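Local coordinates for protein chitin elicitor receptor kinase 1 (Arabidopsis thaliana, PDB 4EBY) that probably recognises chitin oligomers through its LysM-containing ectodomain and, as a receptor kinase activated by chitin-induced dimerization, triggers plant immune signalling, at residues T18-I23 against D40-Y45; N110-P113 against I117-S120; Y146-E151 against S155-S160; S161-D166 against G193-F198. One frame throughout, in Å; residues are numbered along the deposited sequence.

The four contacts follow one another along the chain around one mixed sheet. Contact 1 packs helix 20-26 against helix 40-43, and contact 2 pins together the loop leading into strand 122-128. Contacts 3 and 4 are neighbours, their centres about 14 Å apart: helix 154-161 carries half of contact 3 and ends where contact 4 begins, and Ala-158 CB rests 3.4 Å from Val-163 O. Contact 2 lies on the opposite side of the chain's centre from both, about 40 Å from contact 4 between centres. A bound N-acetylglucosamine touches contact 3 at Arg-149, while the side chains of Ile-42 and Phe-112 each lie about 11 Å from a bound sugar.

Contact 1 (T18-I23 against D40-Y45); sequences TTLSVI and DPILRY
Leu-20 presents both of its methyl groups to the 40-43 helix, one to each of two neighbouring side chains. CD1 lies 4.0 Å from Ile-42 CG2, and CD2 lies 4.0 Å from Leu-43 CD2. The two encounters differ in direction. Leu-20 and Ile-42 reach out from facing backbones and slide past each other in opposite senses, whereas Leu-43 leaves its helix beside the contact and meets Leu-20 at a slant with its CD2 branch. With CG anti to the backbone N (chi1 -170°), Leu-20 points its two methyls at the other helix; side chains from both sides fill the gap between backbones whose nearest CA atoms, of Leu-20 and Ile-42, are 9.0 Å apart. No hydrogen bond joins the segments, and the contact is purely apolar. Thr-19 caps the start of the first helix, its OG1 taking a weak bond from Val-22 N at 3.3 Å. Beneath the pair, Ile-23 and Ile-42 both rest on Val-61 of strand 60-70, while Phe-39 also packs on Leu-20. Two short helices lie on a sheet, between strand 8-13 and strand 60-70 in chain order, an arrangement consistent with the beta-alpha-alpha-beta LysM fold.

Contact 2 (N110-P113 against I117-S120); sequences NPFP and IPLS
Phe-112 and Ile-117 meet through matching first torsions, each with chi1 at -44°: the Phe-112 ring and the Ile-117 CG1 branch both stand opposite their own carbonyl carbon and beside the backbone N. The contact pinches the loop between helix 103-109 and strand 122-128, the last helix-to-strand connection of the second LysM domain. It brings the Phe-112 and Ile-117 CA atoms to 5.5 Å without any hydrogen bond between the segments. Ile-117 uses CG1, which lies 4.1 Å from Phe-112 CB, and its CG2 comes toward the ring obliquely. Pro-118 extends the apolar patch, crossing the Phe-112 side chain at about a right angle, with CD 3.9 Å from Phe-112 CD1. Pro-111, just before Phe-112 in the chain, lays CG over the centre of one ring face, 4.1 Å above its plane. The patch sits at the surface, yet it is tied inward: Phe-112 O is hydrogen-bonded to Tyr-89 OH, Ile-117 also packs on Tyr-89 of helix 89-96, and the Phe-112 side chain touches Leu-123 of strand 122-128. The same Ile-117 CG1 that meets Phe-112 also lies 3.6 Å from the backbone oxygen Pro-113 O.

Contact 3 (Y146-E151 against S155-S160); sequences YPLRPE and SSIARS. With NAG (2-acetamido-2-deoxy-beta-D-glucopyranose), chain C.
Arg-149 NE gives a hydrogen bond of 2.8 Å to Glu-151 OE2, the core of a salt bridge inside the 146-151 segment. The bond is fairly straight (161°), OE2 lies in the guanidinium plane, and the carboxylate is met on its syn side. A bend at chi3 (49°) turns the guanidinium so that, while NE holds the glutamate, NH1 reaches a bound N-acetylglucosamine and donates to its acetyl oxygen O7 at 2.9 Å along a more bent path (131°). Glu-15 OE1 and Ile-94 O hold the same sugar, which is probably part of an N-linked glycan, since nearby Asn-99 begins an Asn-Leu-Thr sequence. Tyr-13 adds a cation-pi contact to Arg-149. Behind this polar rim, a short loop leads from strand 143-147 to helix 154-161, the first strand-to-helix step of the LysM domain, and Ile-157 plugs the junction. Its CD1 lies 3.6 Å from Leu-148 CD2, the two side chains crossing at about a right angle, and 3.7 Å from Tyr-146 CE2, where it comes at the ring obliquely from the opposite direction. Val-186 and Leu-168 also pack on Ile-157. The phenol end of Tyr-146 is tied down by Asp-152: Tyr-146 OH bonds to OD1, while Arg-149 N bonds to OD2. Ser-156 OG, which lies 4.2 Å from Glu-151 O, is hydrogen-bonded to Ser-153 N.

Contact 4 (S161-D166 against G193-F198); sequences SGVSAD and GAFPPF
The turn that links helix 154-161 to helix 165-171 of the LysM domain is covered by the tail that follows strand 183-187, chiefly through the ring of Phe-195. Ser-161, Gly-162 and Val-163 make this turn. Ser-161 OG accepts from Val-163 N at 3.1 Å (147°), an ST turn, and is also hydrogen-bonded to Ile-157 O in the helix it closes, so one hydroxyl ties the turn to the helix end. Gly-162 leaves the helical path with a positive phi of 78°. This sends the chain on to Val-163, whose CG2 methyl meets the far end of the Phe-195 ring at a slant, 3.9 Å from CZ and 4.0 Å from CE1. With CG beside the backbone N of Phe-195 (chi1 -71°), the ring projects from the tail toward the turn. Phe-140 packs edge-to-face with Phe-195, and Pro-187 touches both Phe-195 and Val-163. Further along the tail, backbone bonds of Pro-196 with Gly-141 and of Phe-198 with Lys-138 hold it alongside residues 138-141. No hydrogen bond crosses between the two segments; the closest approach is Ser-161 O to Phe-195 CZ at 3.5 Å, with the oxygen at the ring edge and in its plane.

Contact 1 (T18-I23 against D40-Y45)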
loop_
_atom_site.group_PDB
_atom_site.type_symbol
_atom_site.label_atom_id
_atom_site.label_comp_id
_atom_site.label_asym_id
_atom_site.label_seq_id
_atom_site.Cartn_x
_atom_site.Cartn_y
_atom_site.Cartn_z
ATOM N N THR A 18 -14.259 -0.721 7.618
ATOM C CA THR A 18 -13.909 -0.544 6.213
ATOM C C THR A 18 -14.440 -1.649 5.322
ATOM O O THR A 18 -14.265 -2.825 5.633
ATOM C CB THR A 18 -12.387 -0.589 6.081
ATOM O OG1 THR A 18 -11.837 0.425 6.928
ATOM C CG2 THR A 18 -11.960 -0.359 4.640
ATOM N N THR A 19 -15.096 -1.269 4.225
ATOM C CA THR A 19 -15.555 -2.243 3.225
ATOM C C THR A 19 -14.622 -2.324 2.007
ATOM O O THR A 19 -13.768 -1.451 1.781
ATOM C CB THR A 19 -16.921 -1.866 2.681
ATOM O OG1 THR A 19 -16.834 -0.576 2.070
ATOM C CG2 THR A 19 -17.971 -1.851 3.796
ATOM N N LEU A 20 -14.792 -3.358 1.187
ATOM C CA LEU A 20 -13.932 -3.488 0.014
ATOM C C LEU A 20 -14.194 -2.338 -0.976
ATOM O O LEU A 20 -13.280 -1.843 -1.642
ATOM C CB LEU A 20 -14.160 -4.836 -0.661
ATOM C CG LEU A 20 -13.145 -5.152 -1.754
ATOM C CD1 LEU A 20 -11.759 -5.263 -1.137
ATOM C CD2 LEU A 20 -13.563 -6.457 -2.466
ATOM N N SER A 21 -15.446 -1.894 -1.054
ATOM C CA SER A 21 -15.795 -0.781 -1.925
ATOM C C SER A 21 -15.016 0.483 -1.553
ATOM O O SER A 21 -14.525 1.187 -2.424
ATOM C CB SER A 21 -17.315 -0.530 -1.858
ATOM O OG SER A 21 -17.672 0.524 -2.712
ATOM N N VAL A 22 -14.935 0.792 -0.263
ATOM C CA VAL A 22 -14.201 1.989 0.162
ATOM C C VAL A 22 -12.708 1.877 -0.158
ATOM O O VAL A 22 -12.068 2.834 -0.612
ATOM C CB VAL A 22 -14.424 2.292 1.660
ATOM C CG1 VAL A 22 -13.435 3.356 2.134
ATOM C CG2 VAL A 22 -15.848 2.776 1.881
ATOM N N ILE A 23 -12.144 0.693 0.045
ATOM C CA ILE A 23 -10.752 0.483 -0.319
ATOM C C ILE A 23 -10.553 0.715 -1.807
ATOM O O ILE A 23 -9.629 1.407 -2.214
ATOM C CB ILE A 23 -10.300 -0.931 0.048
ATOM C CG1 ILE A 23 -10.323 -1.079 1.573
ATOM C CG2 ILE A 23 -8.883 -1.243 -0.508
ATOM C CD1 ILE A 23 -10.088 -2.520 2.046
ATOM N N ASP A 40 -12.520 -7.954 -9.191
ATOM C CA ASP A 40 -11.536 -8.996 -9.505
ATOM C C ASP A 40 -10.065 -8.565 -9.414
ATOM O O ASP A 40 -9.223 -9.335 -8.945
ATOM C CB ASP A 40 -11.818 -9.621 -10.881
ATOM C CG ASP A 40 -13.073 -10.479 -10.894
ATOM O OD1 ASP A 40 -13.682 -10.716 -9.824
ATOM O OD2 ASP A 40 -13.436 -10.947 -11.989
ATOM N N PRO A 41 -9.729 -7.345 -9.864
ATOM C CA PRO A 41 -8.306 -6.977 -9.801
ATOM C C PRO A 41 -7.734 -7.058 -8.381
ATOM O O PRO A 41 -6.582 -7.436 -8.202
ATOM C CB PRO A 41 -8.296 -5.527 -10.316
ATOM C CG PRO A 41 -9.433 -5.486 -11.235
ATOM C CD PRO A 41 -10.523 -6.327 -10.574
ATOM N N ILE A 42 -8.543 -6.702 -7.391
ATOM C CA ILE A 42 -8.162 -6.848 -5.995
ATOM C C ILE A 42 -8.291 -8.287 -5.493
ATOM O O ILE A 42 -7.368 -8.816 -4.860
ATOM C CB ILE A 42 -9.000 -5.911 -5.106
ATOM C CG1 ILE A 42 -8.638 -4.469 -5.437
ATOM C CG2 ILE A 42 -8.714 -6.180 -3.638
ATOM C CD1 ILE A 42 -9.616 -3.457 -4.799
ATOM N N LEU A 43 -9.422 -8.925 -5.782
ATOM C CA LEU A 43 -9.673 -10.258 -5.253
ATOM C C LEU A 43 -8.621 -11.280 -5.695
ATOM O O LEU A 43 -8.331 -12.221 -4.960
ATOM C CB LEU A 43 -11.073 -10.751 -5.608
ATOM C CG LEU A 43 -12.192 -9.937 -4.929
ATOM C CD1 LEU A 43 -13.537 -10.403 -5.419
ATOM C CD2 LEU A 43 -12.092 -10.078 -3.407
ATOM N N ARG A 44 -8.065 -11.099 -6.888
ATOM C CA ARG A 44 -7.046 -12.051 -7.369
ATOM C C ARG A 44 -5.848 -12.140 -6.455
ATOM O O ARG A 44 -5.178 -13.167 -6.416
ATOM C CB ARG A 44 -6.538 -11.647 -8.744
ATOM C CG ARG A 44 -7.417 -12.052 -9.848
ATOM C CD ARG A 44 -6.801 -11.588 -11.137
ATOM N NE ARG A 44 -7.761 -11.748 -12.206
ATOM C CZ ARG A 44 -8.397 -10.745 -12.783
ATOM N NH1 ARG A 44 -8.146 -9.490 -12.420
ATOM N NH2 ARG A 44 -9.264 -11.006 -13.743
ATOM N N TYR A 45 -5.557 -11.061 -5.740
ATOM C CA TYR A 45 -4.428 -11.034 -4.817
ATOM C C TYR A 45 -4.820 -11.398 -3.389
ATOM O O TYR A 45 -3.988 -11.344 -2.489
ATOM C CB TYR A 45 -3.743 -9.656 -4.851
ATOM C CG TYR A 45 -3.031 -9.402 -6.162
ATOM C CD1 TYR A 45 -1.725 -9.895 -6.390
ATOM C CD2 TYR A 45 -3.667 -8.727 -7.184
ATOM C CE1 TYR A 45 -1.100 -9.670 -7.606
ATOM C CE2 TYR A 45 -3.049 -8.496 -8.397
ATOM C CZ TYR A 45 -1.765 -8.976 -8.601
ATOM O OH TYR A 45 -1.185 -8.746 -9.825
#

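Contact 2 (N110-P113 against I117-S120)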
loop_
_atom_site.group_PDB
_atom_site.type_symbol
_atom_site.label_atom_id
_atom_site.label_comp_id
_atom_site.label_asym_id
_atom_site.label_seq_id
_atom_site.Cartn_x
_atom_site.Cartn_y
_atom_site.Cartn_z
ATOM N N ASN A 110 -0.679 19.211 -1.008
ATOM C CA ASN A 110 -2.030 19.751 -1.256
ATOM C C ASN A 110 -2.096 21.171 -0.728
ATOM O O ASN A 110 -1.414 21.490 0.247
ATOM C CB ASN A 110 -3.091 18.874 -0.589
ATOM C CG ASN A 110 -3.164 17.506 -1.214
ATOM O OD1 ASN A 110 -2.635 16.517 -0.670
ATOM N ND2 ASN A 110 -3.768 17.442 -2.380
ATOM N N PRO A 111 -2.908 22.040 -1.374
ATOM C CA PRO A 111 -2.867 23.469 -1.044
ATOM C C PRO A 111 -3.834 23.894 0.060
ATOM O O PRO A 111 -3.797 25.053 0.487
ATOM C CB PRO A 111 -3.256 24.139 -2.365
ATOM C CG PRO A 111 -4.250 23.154 -2.967
ATOM C CD PRO A 111 -3.621 21.791 -2.641
ATOM N N PHE A 112 -4.684 22.980 0.517
ATOM C CA PHE A 112 -5.676 23.351 1.514
ATOM C C PHE A 112 -5.021 23.442 2.881
ATOM O O PHE A 112 -4.322 22.522 3.297
ATOM C CB PHE A 112 -6.818 22.321 1.518
ATOM C CG PHE A 112 -7.274 21.944 0.137
ATOM C CD1 PHE A 112 -8.134 22.769 -0.582
ATOM C CD2 PHE A 112 -6.813 20.774 -0.446
ATOM C CE1 PHE A 112 -8.536 22.434 -1.877
ATOM C CE2 PHE A 112 -7.205 20.421 -1.733
ATOM C CZ PHE A 112 -8.060 21.257 -2.448
ATOM N N PRO A 113 -5.204 24.573 3.568
ATOM C CA PRO A 113 -4.731 24.644 4.951
ATOM C C PRO A 113 -5.340 23.491 5.736
ATOM O O PRO A 113 -6.452 23.056 5.439
ATOM C CB PRO A 113 -5.298 25.981 5.445
ATOM C CG PRO A 113 -5.437 26.813 4.210
ATOM C CD PRO A 113 -5.839 25.830 3.128
ATOM N N ILE A 117 -10.232 22.225 4.728
ATOM C CA ILE A 117 -10.307 21.294 3.615
ATOM C C ILE A 117 -11.774 21.067 3.263
ATOM O O ILE A 117 -12.472 20.292 3.926
ATOM C CB ILE A 117 -9.668 19.931 3.935
ATOM C CG1 ILE A 117 -8.320 20.109 4.650
ATOM C CG2 ILE A 117 -9.488 19.140 2.651
ATOM C CD1 ILE A 117 -7.689 18.780 5.070
ATOM N N PRO A 118 -12.249 21.729 2.205
ATOM C CA PRO A 118 -13.696 21.737 1.959
ATOM C C PRO A 118 -14.256 20.449 1.357
ATOM O O PRO A 118 -13.578 19.704 0.667
ATOM C CB PRO A 118 -13.866 22.913 0.986
ATOM C CG PRO A 118 -12.578 22.955 0.250
ATOM C CD PRO A 118 -11.522 22.590 1.256
ATOM N N LEU A 119 -15.535 20.196 1.632
ATOM C CA LEU A 119 -16.245 19.092 1.019
ATOM C C LEU A 119 -16.033 19.108 -0.495
ATOM O O LEU A 119 -16.173 20.160 -1.145
ATOM C CB LEU A 119 -17.740 19.245 1.332
ATOM C CG LEU A 119 -18.562 17.970 1.484
ATOM C CD1 LEU A 119 -18.136 17.262 2.756
ATOM C CD2 LEU A 119 -20.057 18.333 1.544
ATOM N N SER A 120 -15.656 17.954 -1.022
ATOM C CA SER A 120 -15.451 17.731 -2.454
ATOM C C SER A 120 -14.165 18.313 -3.043
ATOM O O SER A 120 -13.953 18.242 -4.252
ATOM C CB SER A 120 -16.681 18.140 -3.263
ATOM O OG SER A 120 -17.704 17.165 -3.080
#

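Contact 3 (Y146-E151 against S155-S160)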
loop_
_atom_site.group_PDB
_atom_site.type_symbol
_atom_site.label_atom_id
_atom_site.label_comp_id
_atom_site.label_asym_id
_atom_site.label_seq_id
_atom_site.Cartn_x
_atom_site.Cartn_y
_atom_site.Cartn_z
ATOM N N TYR A 146 3.981 -2.074 2.968
ATOM C CA TYR A 146 3.398 -2.704 4.141
ATOM C C TYR A 146 3.549 -1.804 5.357
ATOM O O TYR A 146 4.631 -1.675 5.910
ATOM C CB TYR A 146 4.111 -4.060 4.366
ATOM C CG TYR A 146 3.547 -4.920 5.478
ATOM C CD1 TYR A 146 2.729 -6.002 5.190
ATOM C CD2 TYR A 146 3.874 -4.678 6.811
ATOM C CE1 TYR A 146 2.229 -6.817 6.191
ATOM C CE2 TYR A 146 3.366 -5.491 7.829
ATOM C CZ TYR A 146 2.542 -6.556 7.499
ATOM O OH TYR A 146 2.031 -7.389 8.472
ATOM N N PRO A 147 2.471 -1.127 5.770
ATOM C CA PRO A 147 2.580 -0.311 6.986
ATOM C C PRO A 147 2.637 -1.202 8.237
ATOM O O PRO A 147 1.777 -2.072 8.443
ATOM C CB PRO A 147 1.283 0.533 6.958
ATOM C CG PRO A 147 0.826 0.478 5.501
ATOM C CD PRO A 147 1.186 -0.922 5.071
ATOM N N LEU A 148 3.669 -0.987 9.050
ATOM C CA LEU A 148 3.895 -1.777 10.261
ATOM C C LEU A 148 2.876 -1.470 11.343
ATOM O O LEU A 148 2.497 -0.314 11.544
ATOM C CB LEU A 148 5.294 -1.506 10.815
ATOM C CG LEU A 148 6.472 -2.022 9.986
ATOM C CD1 LEU A 148 7.798 -1.550 10.605
ATOM C CD2 LEU A 148 6.442 -3.552 9.865
ATOM N N ARG A 149 2.450 -2.522 12.039
ATOM C CA ARG A 149 1.575 -2.388 13.204
ATOM C C ARG A 149 2.247 -2.992 14.424
ATOM O O ARG A 149 3.198 -3.761 14.294
ATOM C CB ARG A 149 0.244 -3.071 12.938
ATOM C CG ARG A 149 -0.608 -2.281 11.946
ATOM C CD ARG A 149 -1.972 -2.913 11.721
ATOM N NE ARG A 149 -2.584 -3.207 13.005
ATOM C CZ ARG A 149 -3.269 -2.329 13.723
ATOM N NH1 ARG A 149 -3.487 -1.105 13.260
ATOM N NH2 ARG A 149 -3.750 -2.688 14.906
ATOM N N PRO A 150 1.758 -2.638 15.622
ATOM C CA PRO A 150 2.425 -3.081 16.853
ATOM C C PRO A 150 2.556 -4.599 16.967
ATOM O O PRO A 150 3.498 -5.078 17.612
ATOM C CB PRO A 150 1.517 -2.519 17.953
ATOM C CG PRO A 150 0.941 -1.288 17.342
ATOM C CD PRO A 150 0.677 -1.673 15.903
ATOM N N GLU A 151 1.656 -5.347 16.337
ATOM C CA GLU A 151 1.697 -6.794 16.425
ATOM C C GLU A 151 2.710 -7.431 15.468
ATOM O O GLU A 151 3.028 -8.610 15.600
ATOM C CB GLU A 151 0.300 -7.404 16.230
ATOM C CG GLU A 151 -0.298 -7.228 14.839
ATOM C CD GLU A 151 -1.103 -5.950 14.677
ATOM O OE1 GLU A 151 -1.015 -5.043 15.536
ATOM O OE2 GLU A 151 -1.831 -5.853 13.669
ATOM N N SER A 155 10.355 -11.558 12.469
ATOM C CA SER A 155 10.047 -12.988 12.388
ATOM C C SER A 155 8.618 -13.268 11.919
ATOM O O SER A 155 8.404 -14.161 11.099
ATOM C CB SER A 155 10.337 -13.709 13.713
ATOM O OG SER A 155 9.842 -12.974 14.816
ATOM N N SER A 156 7.636 -12.512 12.409
ATOM C CA SER A 156 6.250 -12.750 11.990
ATOM C C SER A 156 6.008 -12.403 10.523
ATOM O O SER A 156 5.267 -13.096 9.835
ATOM C CB SER A 156 5.243 -12.015 12.881
ATOM O OG SER A 156 5.224 -10.623 12.618
ATOM N N ILE A 157 6.635 -11.336 10.037
ATOM C CA ILE A 157 6.487 -10.978 8.628
ATOM C C ILE A 157 7.249 -11.962 7.735
ATOM O O ILE A 157 6.798 -12.303 6.647
ATOM C CB ILE A 157 6.912 -9.513 8.360
ATOM C CG1 ILE A 157 5.903 -8.555 9.007
ATOM C CG2 ILE A 157 6.967 -9.238 6.845
ATOM C CD1 ILE A 157 6.390 -7.120 9.133
ATOM N N ALA A 158 8.400 -12.429 8.205
ATOM C CA ALA A 158 9.162 -13.429 7.463
ATOM C C ALA A 158 8.333 -14.700 7.304
ATOM O O ALA A 158 8.292 -15.298 6.230
ATOM C CB ALA A 158 10.455 -13.737 8.176
ATOM N N ARG A 159 7.680 -15.103 8.390
ATOM C CA ARG A 159 6.870 -16.319 8.408
ATOM C C ARG A 159 5.668 -16.209 7.478
ATOM O O ARG A 159 5.379 -17.125 6.706
ATOM C CB ARG A 159 6.414 -16.622 9.837
ATOM C CG ARG A 159 5.519 -17.842 9.974
ATOM C CD ARG A 159 5.105 -18.054 11.425
ATOM N NE ARG A 159 4.751 -16.794 12.075
ATOM C CZ ARG A 159 4.078 -16.699 13.218
ATOM N NH1 ARG A 159 3.671 -17.796 13.845
ATOM N NH2 ARG A 159 3.805 -15.506 13.732
ATOM N N SER A 160 4.977 -15.078 7.545
ATOM C CA SER A 160 3.767 -14.862 6.758
ATOM C C SER A 160 4.044 -14.557 5.284
ATOM O O SER A 160 3.232 -14.881 4.422
ATOM C CB SER A 160 2.923 -13.747 7.373
ATOM O OG SER A 160 3.531 -12.481 7.175
HETATM C C1 NAG C . -2.346 3.968 11.529
HETATM C C2 NAG C . -3.306 2.869 12.005
HETATM C C3 NAG C . -4.008 3.288 13.303
HETATM C C4 NAG C . -3.039 3.840 14.342
HETATM C C5 NAG C . -2.058 4.820 13.705
HETATM C C6 NAG C . -0.986 5.289 14.686
HETATM C C7 NAG C . -4.610 1.408 10.525
HETATM C C8 NAG C . -5.775 1.276 9.569
HETATM N N2 NAG C . -4.306 2.626 10.988
HETATM O O3 NAG C . -4.744 2.208 13.856
HETATM O O4 NAG C . -3.777 4.517 15.341
HETATM O O5 NAG C . -1.427 4.219 12.588
HETATM O O6 NAG C . -0.242 4.165 15.116
HETATM O O7 NAG C . -3.970 0.406 10.844
#

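Contact 4 (S161-D166 against G193-F198)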
loop_
_atom_site.group_PDB
_atom_site.type_symbol
_atom_site.label_atom_id
_atom_site.label_comp_id
_atom_site.label_asym_id
_atom_site.label_seq_id
_atom_site.Cartn_x
_atom_site.Cartn_y
_atom_site.Cartn_z
ATOM N N SER A 161 5.184 -13.935 4.990
ATOM C CA SER A 161 5.513 -13.583 3.611
ATOM C C SER A 161 6.178 -14.742 2.869
ATOM O O SER A 161 6.113 -14.822 1.648
ATOM C CB SER A 161 6.441 -12.370 3.577
ATOM O OG SER A 161 7.718 -12.719 4.095
ATOM N N GLY A 162 6.834 -15.627 3.608
ATOM C CA GLY A 162 7.579 -16.713 2.997
ATOM C C GLY A 162 8.920 -16.246 2.458
ATOM O O GLY A 162 9.529 -16.908 1.614
ATOM N N VAL A 163 9.373 -15.094 2.950
ATOM C CA VAL A 163 10.663 -14.525 2.577
ATOM C C VAL A 163 11.563 -14.545 3.809
ATOM O O VAL A 163 11.096 -14.287 4.916
ATOM C CB VAL A 163 10.493 -13.056 2.077
ATOM C CG1 VAL A 163 11.844 -12.424 1.775
ATOM C CG2 VAL A 163 9.619 -13.013 0.837
ATOM N N SER A 164 12.844 -14.855 3.629
ATOM C CA SER A 164 13.753 -14.945 4.768
ATOM C C SER A 164 13.907 -13.598 5.465
ATOM O O SER A 164 13.826 -12.548 4.831
ATOM C CB SER A 164 15.123 -15.484 4.354
ATOM O OG SER A 164 15.949 -14.466 3.819
ATOM N N ALA A 165 14.125 -13.640 6.775
ATOM C CA ALA A 165 14.330 -12.427 7.565
ATOM C C ALA A 165 15.520 -11.590 7.096
ATOM O O ALA A 165 15.456 -10.364 7.115
ATOM C CB ALA A 165 14.485 -12.771 9.042
ATOM N N ASP A 166 16.610 -12.235 6.689
ATOM C CA ASP A 166 17.782 -11.482 6.233
ATOM C C ASP A 166 17.483 -10.718 4.947
ATOM O O ASP A 166 17.919 -9.578 4.790
ATOM C CB ASP A 166 19.015 -12.389 6.049
ATOM C CG ASP A 166 20.226 -11.633 5.512
ATOM O OD1 ASP A 166 20.748 -10.748 6.231
ATOM O OD2 ASP A 166 20.651 -11.907 4.367
ATOM N N GLY A 193 0.389 -17.272 -6.656
ATOM C CA GLY A 193 1.277 -17.572 -5.548
ATOM C C GLY A 193 2.762 -17.634 -5.857
ATOM O O GLY A 193 3.547 -17.947 -4.975
ATOM N N ALA A 194 3.159 -17.332 -7.091
ATOM C CA ALA A 194 4.580 -17.290 -7.436
ATOM C C ALA A 194 5.135 -15.886 -7.209
ATOM O O ALA A 194 4.420 -14.903 -7.380
ATOM C CB ALA A 194 4.777 -17.687 -8.881
ATOM N N PHE A 195 6.410 -15.793 -6.845
ATOM C CA PHE A 195 7.065 -14.491 -6.750
ATOM C C PHE A 195 7.562 -14.085 -8.136
ATOM O O PHE A 195 8.413 -14.769 -8.718
ATOM C CB PHE A 195 8.287 -14.558 -5.814
ATOM C CG PHE A 195 7.946 -14.717 -4.348
ATOM C CD1 PHE A 195 7.478 -13.644 -3.604
ATOM C CD2 PHE A 195 8.127 -15.931 -3.707
ATOM C CE1 PHE A 195 7.171 -13.784 -2.264
ATOM C CE2 PHE A 195 7.834 -16.072 -2.361
ATOM C CZ PHE A 195 7.355 -15.001 -1.641
ATOM N N PRO A 196 7.051 -12.967 -8.674
ATOM C CA PRO A 196 7.661 -12.434 -9.893
ATOM C C PRO A 196 9.106 -12.054 -9.610
ATOM O O PRO A 196 9.382 -11.490 -8.554
ATOM C CB PRO A 196 6.832 -11.174 -10.177
ATOM C CG PRO A 196 5.510 -11.428 -9.518
ATOM C CD PRO A 196 5.872 -12.186 -8.257
ATOM N N PRO A 197 10.029 -12.387 -10.525
ATOM C CA PRO A 197 11.449 -12.086 -10.297
ATOM C C PRO A 197 11.772 -10.622 -10.596
ATOM O O PRO A 197 10.928 -9.897 -11.135
ATOM C CB PRO A 197 12.160 -13.014 -11.289
ATOM C CG PRO A 197 11.183 -13.154 -12.413
ATOM C CD PRO A 197 9.813 -13.163 -11.762
ATOM N N PHE A 198 12.978 -10.190 -10.225
ATOM C CA PHE A 198 13.421 -8.840 -10.518
ATOM C C PHE A 198 13.563 -8.661 -12.022
ATOM O O PHE A 198 13.992 -9.579 -12.722
ATOM C CB PHE A 198 14.773 -8.578 -9.839
ATOM C CG PHE A 198 15.275 -7.177 -10.018
ATOM C CD1 PHE A 198 14.704 -6.136 -9.312
ATOM C CD2 PHE A 198 16.302 -6.897 -10.907
ATOM C CE1 PHE A 198 15.156 -4.839 -9.471
ATOM C CE2 PHE A 198 16.758 -5.597 -11.071
ATOM C CZ PHE A 198 16.180 -4.570 -10.352
#